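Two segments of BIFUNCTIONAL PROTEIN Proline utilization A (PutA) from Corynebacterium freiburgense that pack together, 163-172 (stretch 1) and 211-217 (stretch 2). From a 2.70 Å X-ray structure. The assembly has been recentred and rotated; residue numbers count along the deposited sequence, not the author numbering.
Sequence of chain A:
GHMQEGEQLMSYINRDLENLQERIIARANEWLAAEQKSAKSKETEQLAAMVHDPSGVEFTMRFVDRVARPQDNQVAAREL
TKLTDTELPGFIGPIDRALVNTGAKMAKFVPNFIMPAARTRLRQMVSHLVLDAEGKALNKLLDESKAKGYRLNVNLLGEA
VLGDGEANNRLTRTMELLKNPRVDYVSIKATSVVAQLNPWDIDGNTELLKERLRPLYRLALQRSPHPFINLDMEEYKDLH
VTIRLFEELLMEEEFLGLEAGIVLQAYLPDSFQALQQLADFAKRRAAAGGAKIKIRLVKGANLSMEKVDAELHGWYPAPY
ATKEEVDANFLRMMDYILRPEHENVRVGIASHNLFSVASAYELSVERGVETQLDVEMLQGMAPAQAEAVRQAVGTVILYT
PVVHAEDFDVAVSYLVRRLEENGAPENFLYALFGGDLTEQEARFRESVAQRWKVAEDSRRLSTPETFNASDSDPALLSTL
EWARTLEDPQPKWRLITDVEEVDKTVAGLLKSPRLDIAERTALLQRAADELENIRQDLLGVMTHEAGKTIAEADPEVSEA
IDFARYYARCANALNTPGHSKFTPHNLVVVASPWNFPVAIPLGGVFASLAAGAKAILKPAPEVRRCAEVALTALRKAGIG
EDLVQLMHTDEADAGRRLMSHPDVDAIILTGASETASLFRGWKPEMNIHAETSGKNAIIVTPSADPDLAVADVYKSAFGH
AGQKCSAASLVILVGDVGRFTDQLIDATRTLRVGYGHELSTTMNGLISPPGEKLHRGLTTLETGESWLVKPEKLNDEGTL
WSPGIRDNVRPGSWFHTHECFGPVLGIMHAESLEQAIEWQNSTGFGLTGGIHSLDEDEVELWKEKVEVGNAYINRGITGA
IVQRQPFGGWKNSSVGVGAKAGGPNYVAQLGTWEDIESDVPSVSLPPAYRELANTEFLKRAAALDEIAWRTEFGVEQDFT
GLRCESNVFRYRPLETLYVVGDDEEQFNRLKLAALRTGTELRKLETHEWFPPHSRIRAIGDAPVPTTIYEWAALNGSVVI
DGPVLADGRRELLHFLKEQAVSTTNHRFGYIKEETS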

# COMPACT_ATOMS: atom_id res chain seq x y z
N GLY A 163 -5.25 17.90 -0.54
CA GLY A 163 -6.15 18.37 0.49
C GLY A 163 -7.28 19.22 -0.06
O GLY A 163 -7.30 19.57 -1.24
N ASP A 164 -8.23 19.55 0.82
CA ASP A 164 -9.36 20.37 0.38
C ASP A 164 -8.93 21.78 0.00
O ASP A 164 -9.63 22.45 -0.77
N GLY A 165 -7.83 22.27 0.56
CA GLY A 165 -7.32 23.60 0.25
C GLY A 165 -6.98 23.74 -1.22
O GLY A 165 -7.50 24.62 -1.90
N GLU A 166 -6.09 22.89 -1.71
CA GLU A 166 -5.75 22.95 -3.12
C GLU A 166 -6.91 22.52 -4.00
O GLU A 166 -7.03 23.01 -5.13
N ALA A 167 -7.78 21.64 -3.52
CA ALA A 167 -8.94 21.25 -4.32
C ALA A 167 -9.86 22.43 -4.57
O ALA A 167 -10.43 22.59 -5.66
N ASN A 168 -10.04 23.27 -3.55
CA ASN A 168 -10.83 24.47 -3.74
C ASN A 168 -10.16 25.41 -4.73
O ASN A 168 -10.85 26.16 -5.45
N ASN A 169 -8.83 25.40 -4.76
CA ASN A 169 -8.09 26.23 -5.69
C ASN A 169 -8.38 25.88 -7.14
O ASN A 169 -8.75 26.76 -7.93
N ARG A 170 -8.23 24.58 -7.50
CA ARG A 170 -8.53 24.16 -8.86
C ARG A 170 -9.93 24.58 -9.27
O ARG A 170 -10.13 25.11 -10.36
N LEU A 171 -10.90 24.37 -8.37
CA LEU A 171 -12.29 24.65 -8.69
C LEU A 171 -12.53 26.15 -8.84
O LEU A 171 -13.03 26.62 -9.87
N THR A 172 -12.17 26.93 -7.83
CA THR A 172 -12.49 28.35 -7.89
C THR A 172 -11.76 29.01 -9.05
O THR A 172 -12.29 29.92 -9.71
N GLU A 211 -22.30 18.88 -5.01
CA GLU A 211 -22.39 20.06 -4.15
C GLU A 211 -21.31 21.08 -4.51
O GLU A 211 -21.56 22.30 -4.47
N ARG A 212 -20.14 20.62 -4.89
CA ARG A 212 -19.04 21.53 -5.19
C ARG A 212 -19.05 22.04 -6.63
O ARG A 212 -18.58 23.16 -6.87
N LEU A 213 -19.55 21.25 -7.59
CA LEU A 213 -19.44 21.62 -8.99
C LEU A 213 -20.63 22.44 -9.52
O LEU A 213 -20.48 23.10 -10.55
N ARG A 214 -21.77 22.45 -8.82
CA ARG A 214 -22.92 23.22 -9.30
C ARG A 214 -22.61 24.70 -9.51
O ARG A 214 -23.03 25.24 -10.55
N PRO A 215 -21.90 25.41 -8.64
CA PRO A 215 -21.54 26.80 -8.99
C PRO A 215 -20.81 26.90 -10.30
O PRO A 215 -21.00 27.88 -11.03
N LEU A 216 -19.96 25.92 -10.63
CA LEU A 216 -19.22 25.96 -11.89
C LEU A 216 -20.13 25.79 -13.10
O LEU A 216 -19.95 26.46 -14.12
N TYR A 217 -21.10 24.88 -13.02
CA TYR A 217 -22.00 24.65 -14.14
C TYR A 217 -23.00 25.79 -14.30
O TYR A 217 -23.39 26.12 -15.41

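The most unusual feature of this contact is a backbone carbonyl that meets a leucine methyl at a kink. Helix 211-217 is kinked where the N atoms of Pro-215 and Leu-216 have no bond to the turn before. N of Leu-216 lies 4.9 Å from O of Arg-212, so that O lacks its usual helical partner. CD2 of Leu-171 sits 3.2 Å from the same O of Arg-212, a close approach for a methyl carbon.

The helix axes come no closer than 10.7 Å, and they run in nearly the same direction, 21° apart. The gap is bridged by the extended Arg-212 at one end and by Leu-171 further along. The total buried surface is small, 247 Å². These two residues supply most of it.

Arg-212 points toward the first stretch. Its chi1 is m, at -72°, and chi2 and chi3 are both t, so the side chain is extended. This reach carries the guanidinium to the start of the other helix. There NH2 of Arg-212 donates a hydrogen bond to OD1 of Asp-164 at 3.0 Å. The N-H...acceptor angle is 166°, close to linear, and the pair is also a salt bridge. The carboxylate oxygen lies at the edge of the guanidinium, near its plane, where the N-H groups point.

Asp-164 has an m rotamer, with chi1 at -76°. Its CA-to-CB bond points sideways, but the end of the side chain comes nearer to Arg-212. Its other oxygen, OD2, is hydrogen-bonded elsewhere in the structure, as is NH1 of Arg-212.

One turn further on, Ala-167 points toward the second stretch. Its CB is 4.5 Å from NH1 of Arg-212, a loose contact beside the charged group.

Leu-171 forms the apolar part of the contact. It is buried and points toward the second helix, with chi1 t and chi2 p. Its CD2 is 4.1 Å from CB of Arg-212. Its CD1 packs 3.9 Å from CD2 of Leu-213 and 4.2 Å from CB of Leu-216. Leu-171 thus sits against three residues of the second stretch.

Leu-213 is m at chi1 and t at chi2. Its CA-to-CB bond points sideways, yet its end comes nearer and meets Leu-171. Leu-216 points toward the first stretch, with chi1 t and chi2 p. The CA atoms of Leu-171 and Leu-216 are 7.7 Å apart, the nearest backbone pairing.

Glu-166, Asn-169 and Arg-170 do not reach the second helix. ND2 of Asn-169 donates a hydrogen bond to OE1 of Glu-166 at 3.3 Å. Thr-172 points away. OG1 of Thr-172 donates a hydrogen bond to the backbone O of Asn-168 at 2.9 Å.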

# COMPACT_ATOMS: atom_id res chain seq x y z
CB ASP A 164 -10.45 20.43 1.44
CG ASP A 164 -11.28 19.15 1.52
OD1 ASP A 164 -11.49 18.46 0.48
OD2 ASP A 164 -11.72 18.85 2.66
CB GLU A 166 -4.54 22.08 -3.41
CG GLU A 166 -4.07 22.13 -4.85
CD GLU A 166 -3.66 23.50 -5.34
OE1 GLU A 166 -3.22 24.36 -4.52
OE2 GLU A 166 -3.75 23.68 -6.59
CB ALA A 167 -9.69 20.12 -3.64
CB ASN A 168 -11.04 25.16 -2.40
CG ASN A 168 -11.83 26.43 -2.54
OD1 ASN A 168 -11.29 27.53 -2.40
ND2 ASN A 168 -13.09 26.29 -2.88
CB ASN A 169 -6.60 26.13 -5.41
CG ASN A 169 -6.15 27.16 -4.43
OD1 ASN A 169 -6.97 27.93 -3.91
ND2 ASN A 169 -4.86 27.19 -4.15
CB ARG A 170 -8.38 22.64 -9.04
CG ARG A 170 -7.02 22.15 -8.74
CD ARG A 170 -6.10 22.54 -9.84
NE ARG A 170 -4.82 21.93 -9.60
CZ ARG A 170 -4.42 20.87 -10.26
NH1 ARG A 170 -5.24 20.38 -11.19
NH2 ARG A 170 -3.25 20.32 -10.01
CB LEU A 171 -13.20 24.07 -7.62
CG LEU A 171 -14.69 24.38 -7.77
CD1 LEU A 171 -15.23 23.82 -9.07
CD2 LEU A 171 -15.51 23.89 -6.59
CB THR A 172 -12.15 29.07 -6.58
OG1 THR A 172 -10.76 28.90 -6.30
CG2 THR A 172 -12.98 28.57 -5.39
CB GLU A 211 -22.27 19.63 -2.69
CG GLU A 211 -22.22 20.76 -1.70
CD GLU A 211 -21.87 20.27 -0.32
OE1 GLU A 211 -22.20 19.10 0.01
OE2 GLU A 211 -21.24 21.05 0.43
CB ARG A 212 -17.70 20.87 -4.89
CG ARG A 212 -17.44 20.71 -3.41
CD ARG A 212 -16.08 20.12 -3.22
NE ARG A 212 -15.69 20.07 -1.82
CZ ARG A 212 -14.58 19.50 -1.39
NH1 ARG A 212 -13.78 18.93 -2.27
NH2 ARG A 212 -14.25 19.51 -0.10
CB LEU A 213 -19.26 20.37 -9.86
CG LEU A 213 -17.83 19.85 -9.95
CD1 LEU A 213 -17.84 18.50 -10.62
CD2 LEU A 213 -16.99 20.83 -10.74
CB ARG A 214 -24.10 23.05 -8.33
CG ARG A 214 -24.81 21.71 -8.42
CD ARG A 214 -25.95 21.62 -7.43
NE ARG A 214 -26.46 20.26 -7.31
CZ ARG A 214 -26.27 19.51 -6.23
NH1 ARG A 214 -25.62 20.00 -5.18
NH2 ARG A 214 -26.73 18.26 -6.18
CB PRO A 215 -20.66 27.27 -7.82
CG PRO A 215 -20.82 26.26 -6.75
CD PRO A 215 -21.60 25.09 -7.23
CB LEU A 216 -18.14 24.88 -11.91
CG LEU A 216 -17.47 24.82 -13.27
CD1 LEU A 216 -16.52 26.00 -13.42
CD2 LEU A 216 -16.79 23.50 -13.53
CB TYR A 217 -22.72 23.31 -13.97
CG TYR A 217 -21.86 22.10 -14.26
CD1 TYR A 217 -20.96 21.60 -13.31
CD2 TYR A 217 -21.94 21.44 -15.49
CE1 TYR A 217 -20.18 20.50 -13.57
CE2 TYR A 217 -21.16 20.34 -15.75
CZ TYR A 217 -20.28 19.87 -14.79
OH TYR A 217 -19.50 18.76 -15.06